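Local coordinates for DUF3856 domain-containing protein (Chlorobium tepidum, PDB 2HR2) that is of unknown function but folds as a TPR-like alpha-alpha superhelix, a scaffold that in relatives often binds other proteins, at residues A[101-104]-A[105-109]; A[145-148]-A[149-153]. All coordinates share one frame; numbering follows the deposited sequence.

Interaction 1. Residues A[101-104]-A[105-109]; sequences WISA and VYSRA
Trp101 and Val105 lie side by side one turn apart on helix 97-114, their side chains pointing the same way. Val105 brings its CG2 methyl to CD1 of the indole at 3.9 Å. The approach is oblique to the ring. Trp101 swings its ring away from its own backbone N (chi1 -168°), and this carries CD1 of the indole toward the valine. Val105 CG2 also lies 3.4 Å from Trp101 O. That oxygen accepts Val105 N at 3.1 Å. The same i to i+4 pattern continues from Tyr106 N to Ile102 O and from Arg108 N to Ala104 O. Ser107 N binds Ser103 O at 2.8 Å, with an N-H...O angle of 164°.

The side of Trp101 and Val105 is the tightly packed one, with Ala104 and Val105 buried. The serine side is looser and wetter. Ser103 OG and Ser107 OG stand 4.4 Å apart and do not bond directly. A water joins them, 2.8 Å from Ser103 OG and 2.6 Å from Ser107 OG. Ser107 turns its hydroxyl back along the helix, beside its own backbone N (chi1 -67°), which sets OG close to the water. Ser103 OG also hydrogen-bonds a glycerol, probably from the crystallisation liquor. Arg108 reaches off the helix with an extended chain, and its NE forms a salt bridge with Asp81.

The stretch is a middle portion of one helix in an alpha-alpha superhelix. Helix 73-90 covers the Trp101 side through Leu84 and Phe87, whose ring lies nearly parallel to the indole. Helix 118-134 meets Trp101 and Ile102 at Met131. The two serines face helix 52-69 at Glu65, and Tyr106 reaches helix 142-157.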
# COMPACT_ATOMS: atom_id res chain seq x y z
N TRP A 101 -1.04 6.19 -0.05
CA TRP A 101 -1.03 6.38 -1.50
C TRP A 101 0.41 6.21 -1.97
O TRP A 101 0.69 5.41 -2.86
CB TRP A 101 -1.52 7.79 -1.86
CG TRP A 101 -1.82 8.03 -3.33
CD1 TRP A 101 -1.47 7.25 -4.40
CD2 TRP A 101 -2.45 9.19 -3.88
NE1 TRP A 101 -1.90 7.83 -5.57
CE2 TRP A 101 -2.49 9.03 -5.28
CE3 TRP A 101 -3.01 10.35 -3.32
CZ2 TRP A 101 -3.06 9.97 -6.12
CZ3 TRP A 101 -3.58 11.29 -4.16
CH2 TRP A 101 -3.60 11.09 -5.55
N ILE A 102 1.32 6.96 -1.35
CA ILE A 102 2.75 6.92 -1.68
C ILE A 102 3.29 5.50 -1.53
O ILE A 102 4.04 5.03 -2.38
CB ILE A 102 3.57 7.92 -0.81
CG1 ILE A 102 3.21 9.36 -1.17
CG2 ILE A 102 5.08 7.71 -1.01
CD1 ILE A 102 3.82 10.41 -0.28
N SER A 103 2.88 4.82 -0.46
CA SER A 103 3.28 3.44 -0.22
C SER A 103 2.89 2.52 -1.38
O SER A 103 3.69 1.70 -1.82
CB SER A 103 2.64 2.94 1.08
OG SER A 103 2.85 1.55 1.28
N ALA A 104 1.65 2.66 -1.85
CA ALA A 104 1.15 1.84 -2.95
C ALA A 104 1.92 2.08 -4.25
O ALA A 104 2.17 1.13 -5.00
CB ALA A 104 -0.33 2.10 -3.17
N VAL A 105 2.28 3.33 -4.52
CA VAL A 105 3.04 3.68 -5.72
C VAL A 105 4.44 3.07 -5.61
O VAL A 105 4.97 2.56 -6.60
CB VAL A 105 3.10 5.22 -5.91
CG1 VAL A 105 3.96 5.61 -7.10
CG2 VAL A 105 1.71 5.79 -6.11
N TYR A 106 5.02 3.13 -4.42
CA TYR A 106 6.34 2.57 -4.16
C TYR A 106 6.31 1.05 -4.31
O TYR A 106 7.20 0.49 -4.94
CB TYR A 106 6.80 2.97 -2.76
CG TYR A 106 8.18 2.50 -2.38
CD1 TYR A 106 9.30 2.98 -3.04
CD2 TYR A 106 8.36 1.61 -1.33
CE1 TYR A 106 10.57 2.56 -2.68
CE2 TYR A 106 9.62 1.18 -0.97
CZ TYR A 106 10.72 1.67 -1.65
OH TYR A 106 11.98 1.25 -1.27
N SER A 107 5.30 0.41 -3.74
CA SER A 107 5.13 -1.04 -3.88
C SER A 107 5.02 -1.44 -5.36
O SER A 107 5.60 -2.45 -5.78
CB SER A 107 3.88 -1.53 -3.13
OG SER A 107 4.00 -1.38 -1.73
N ARG A 108 4.28 -0.66 -6.13
CA ARG A 108 4.11 -0.92 -7.55
C ARG A 108 5.44 -0.84 -8.28
O ARG A 108 5.73 -1.67 -9.14
CB ARG A 108 3.12 0.05 -8.18
CG ARG A 108 2.84 -0.25 -9.64
CD ARG A 108 1.60 0.44 -10.15
NE ARG A 108 1.20 -0.14 -11.43
CZ ARG A 108 1.67 0.24 -12.61
NH1 ARG A 108 2.58 1.19 -12.73
NH2 ARG A 108 1.22 -0.37 -13.70
N ALA A 109 6.25 0.16 -7.94
CA ALA A 109 7.57 0.31 -8.54
C ALA A 109 8.46 -0.89 -8.22
O ALA A 109 9.09 -1.44 -9.12
CB ALA A 109 8.22 1.59 -8.06
O HOH W 1 1.91 -0.31 -0.52

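Interaction 2. Residues A[145-148]-A[149-153]; sequences MMEV and AIDRI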
# COMPACT_ATOMS: atom_id res chain seq x y z
N MSE A 145 12.78 5.21 0.92
CA MSE A 145 12.15 5.15 -0.40
C MSE A 145 12.90 5.95 -1.47
O MSE A 145 13.14 5.46 -2.57
CB MSE A 145 10.70 5.64 -0.34
CG MSE A 145 9.76 4.68 0.37
SE MSE A 145 7.88 5.24 0.28
CE MSE A 145 7.91 6.71 1.57
N MSE A 146 13.27 7.18 -1.14
CA MSE A 146 13.99 8.03 -2.09
C MSE A 146 15.34 7.45 -2.49
O MSE A 146 15.72 7.55 -3.65
CB MSE A 146 14.19 9.43 -1.54
CG MSE A 146 12.94 10.27 -1.53
SE MSE A 146 13.31 12.06 -0.86
CE MSE A 146 13.97 11.65 0.94
N GLU A 147 16.05 6.86 -1.53
CA GLU A 147 17.35 6.27 -1.84
C GLU A 147 17.21 5.06 -2.76
O GLU A 147 17.97 4.91 -3.71
CB GLU A 147 18.11 5.90 -0.56
CG GLU A 147 19.38 5.11 -0.83
CD GLU A 147 20.31 5.10 0.34
OE1 GLU A 147 20.75 6.19 0.74
OE2 GLU A 147 20.63 4.00 0.83
N VAL A 148 16.22 4.21 -2.49
CA VAL A 148 15.96 3.07 -3.36
C VAL A 148 15.59 3.57 -4.75
O VAL A 148 16.12 3.10 -5.75
CB VAL A 148 14.85 2.17 -2.79
CG1 VAL A 148 14.34 1.18 -3.83
CG2 VAL A 148 15.35 1.44 -1.56
N ALA A 149 14.70 4.55 -4.81
CA ALA A 149 14.24 5.12 -6.06
C ALA A 149 15.38 5.66 -6.92
O ALA A 149 15.46 5.35 -8.10
CB ALA A 149 13.24 6.24 -5.80
N ILE A 150 16.26 6.43 -6.31
CA ILE A 150 17.36 7.05 -7.04
C ILE A 150 18.42 6.02 -7.47
O ILE A 150 18.97 6.13 -8.56
CB ILE A 150 17.98 8.26 -6.27
CG1 ILE A 150 18.52 9.30 -7.24
CG2 ILE A 150 19.03 7.84 -5.25
CD1 ILE A 150 17.44 10.15 -7.88
N ASP A 151 18.69 5.03 -6.62
CA ASP A 151 19.67 4.00 -6.96
C ASP A 151 19.18 3.12 -8.10
O ASP A 151 19.95 2.81 -9.01
CB ASP A 151 20.02 3.13 -5.74
CG ASP A 151 20.80 3.90 -4.67
OD1 ASP A 151 21.25 5.04 -4.95
OD2 ASP A 151 20.96 3.37 -3.55
N ARG A 152 17.90 2.75 -8.08
CA ARG A 152 17.31 1.94 -9.14
C ARG A 152 17.20 2.69 -10.47
O ARG A 152 17.50 2.13 -11.53
CB ARG A 152 15.93 1.41 -8.70
CG ARG A 152 15.96 0.35 -7.58
CD ARG A 152 16.87 -0.83 -7.89
NE ARG A 152 16.60 -1.41 -9.21
CZ ARG A 152 17.36 -2.30 -9.83
NH1 ARG A 152 18.48 -2.75 -9.30
NH2 ARG A 152 16.99 -2.74 -11.02
N ILE A 153 16.77 3.95 -10.42
CA ILE A 153 16.69 4.77 -11.64
C ILE A 153 18.06 4.81 -12.32
O ILE A 153 18.14 4.77 -13.53
CB ILE A 153 16.14 6.20 -11.37
CG1 ILE A 153 14.64 6.13 -11.07
CG2 ILE A 153 16.34 7.11 -12.59
CD1 ILE A 153 14.04 7.44 -10.59
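Glu147 and Asp151 meet one turn apart on the outer side of helix 142-157. Asp151 OD2 lies 3.6 Å from Glu147 CG. The two carboxylates are turned 27° from each other, and OE2 of Glu147 stays 4.4 Å from OD2 of Asp151. These like charges probably repel mildly. Asp151 holds its CG beside its own backbone N (chi1 -68°), which lays the carboxylate over the preceding turn. Asp151 N bonds Glu147 O at 3.0 Å.

Val148 and Arg152 form the next i to i+4 pair, with Val148 CG1 4.2 Å from Arg152 CG. In the backbone of the same turn, Arg152 N bonds Val148 O at 3.0 Å. On the buried side, Ala149 N bonds the O of Met145, a selenomethionine, at 2.9 Å.

The segment belongs to the last helix of the TPR-like superhelix, where one face lies on the surface of the chain and the other packs on the preceding pair of helices. Ala149 lies against Phe125 and Val129 of helix 118-134. Val148 rests on Leu110 of helix 97-114. Arg152 bends along its chain, and its NE makes a salt bridge with Asp113.

Overall arrangement
Interaction 1 comes first along the chain, on helix 97-114. Interaction 2 follows on helix 142-157, the last helix. Helix 118-134 lies between them in sequence and touches both. Their centres are about 13 Å apart, and they meet directly. Tyr106 OH of interaction 1 is 3.4 Å from Val148 CB of interaction 2, and the Tyr106 ring also packs on Met145. Ile102 adds a methyl near the selenium of Met145. Interaction 1 sits close to the centre of the chain, whereas interaction 2 lies near the surface. The last helix of the chain packs against both helix 97-114 and helix 118-134, as successive helices do in an alpha-alpha superhelix.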